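Local coordinates for protein polysaccharide deacetylase (Bacillus cereus, PDB 4HD5) that probably hydrolyses carbon-nitrogen bonds, consistent with a zinc-dependent deacetylase that removes acetyl groups from polysaccharides, at residues A[236-239]-A[240-243]. Numbering follows the deposited sequence.
Sequences VDNV and DVEG
Val241 folds back on Asn238 through both its backbone and its side chain. The amide N of Val241 donates to the carbonyl O of Asn238 at 3.2 Å with an N-H...O angle of 159°, reaching that oxygen from above the carbonyl plane. On the same oxygen sits a methyl: CG2 of Val241 lies 3.2 Å from Asn238 O, because a chi1 of -43° wedges this branch between the residue's own N and carbonyl carbon. CG2 also lies over the face of the Asn238 amide, 3.9 Å from OD1, the two side chains crossing at a slant. This is a type II beta turn from Asn238 to Val241, with Val239 and Asp240 at its corners; Asp240 takes the positive phi that the third position of such a turn requires. It starts on Asn238, the last residue of the 3-10 segment 236-238, within the loop that leads from strand 230-234 of the TIM-barrel-like deacetylase domain to helix 247-255. At the corners, Val239 touches with CG1: set opposite its own N (chi1 172°), this branch sits beside the carbonyl carbon and meets the Asp240 amide N at 3.3 Å. The carboxylate of Asp240 swings back across Val239, its OD2 3.7 Å from Val239 CG1. That same OD2 is hydrogen-bonded to the hydroxyl of Thr247, while Val239 packs on Thr247 and Ile250, so both corner residues meet the start of helix 247-255. Asn238 is near the metal site: its side chain lies about 6 Å from that of the zinc ligand His268 and about 9 Å from the zinc ion.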
loop_
_atom_site.group_PDB
_atom_site.type_symbol
_atom_site.label_atom_id
_atom_site.label_comp_id
_atom_site.label_asym_id
_atom_site.label_seq_id
_atom_site.Cartn_x
_atom_site.Cartn_y
_atom_site.Cartn_z
ATOM N N VAL A 236 1.647 21.789 -9.165
ATOM C CA VAL A 236 0.462 22.074 -9.970
ATOM C C VAL A 236 0.611 23.298 -10.881
ATOM O O VAL A 236 0.136 23.281 -12.023
ATOM C CB VAL A 236 -0.810 22.167 -9.108
ATOM C CG1 VAL A 236 -2.012 22.490 -9.973
ATOM C CG2 VAL A 236 -1.026 20.854 -8.355
ATOM N N ASP A 237 1.293 24.337 -10.411
ATOM C CA ASP A 237 1.487 25.527 -11.246
ATOM C C ASP A 237 2.563 25.332 -12.311
ATOM O O ASP A 237 2.782 26.225 -13.131
ATOM C CB ASP A 237 1.788 26.789 -10.415
ATOM C CG ASP A 237 0.568 27.296 -9.640
ATOM O OD1 ASP A 237 -0.546 26.751 -9.805
ATOM O OD2 ASP A 237 0.722 28.245 -8.850
ATOM N N ASN A 238 3.221 24.179 -12.322
ATOM C CA ASN A 238 4.145 23.855 -13.412
ATOM C C ASN A 238 3.523 23.057 -14.549
ATOM O O ASN A 238 4.205 22.744 -15.523
ATOM C CB ASN A 238 5.366 23.111 -12.893
ATOM C CG ASN A 238 6.437 24.042 -12.379
ATOM O OD1 ASN A 238 6.341 25.263 -12.516
ATOM N ND2 ASN A 238 7.475 23.473 -11.808
ATOM N N VAL A 239 2.242 22.732 -14.444
ATOM C CA VAL A 239 1.565 22.060 -15.552
ATOM C C VAL A 239 1.672 22.968 -16.790
ATOM O O VAL A 239 1.432 24.162 -16.701
ATOM C CB VAL A 239 0.089 21.742 -15.218
ATOM C CG1 VAL A 239 -0.648 21.225 -16.451
ATOM C CG2 VAL A 239 0.025 20.707 -14.101
ATOM N N ASP A 240 2.072 22.405 -17.925
ATOM C CA ASP A 240 2.124 23.148 -19.198
ATOM C C ASP A 240 3.263 24.174 -19.312
ATOM O O ASP A 240 3.210 25.044 -20.185
ATOM C CB ASP A 240 0.777 23.846 -19.502
ATOM C CG ASP A 240 -0.287 22.890 -19.977
ATOM O OD1 ASP A 240 0.029 21.981 -20.756
ATOM O OD2 ASP A 240 -1.454 23.056 -19.586
ATOM N N VAL A 241 4.278 24.084 -18.455
ATOM C CA VAL A 241 5.488 24.890 -18.622
ATOM C C VAL A 241 6.634 23.995 -19.104
ATOM O O VAL A 241 6.619 22.781 -18.894
ATOM C CB VAL A 241 5.892 25.650 -17.324
ATOM C CG1 VAL A 241 4.677 26.272 -16.653
ATOM C CG2 VAL A 241 6.622 24.744 -16.358
ATOM N N GLU A 242 7.637 24.607 -19.726
ATOM C CA GLU A 242 8.748 23.869 -20.332
ATOM C C GLU A 242 9.450 22.950 -19.339
ATOM O O GLU A 242 9.813 23.372 -18.241
ATOM C CB GLU A 242 9.760 24.852 -20.932
ATOM C CG GLU A 242 10.780 24.215 -21.864
ATOM C CD GLU A 242 11.861 25.188 -22.299
ATOM O OE1 GLU A 242 11.548 26.379 -22.521
ATOM O OE2 GLU A 242 13.026 24.756 -22.419
ATOM N N GLY A 243 9.623 21.685 -19.716
ATOM C CA GLY A 243 10.331 20.718 -18.882
ATOM C C GLY A 243 9.451 19.944 -17.922
ATOM O O GLY A 243 9.894 18.965 -17.313
#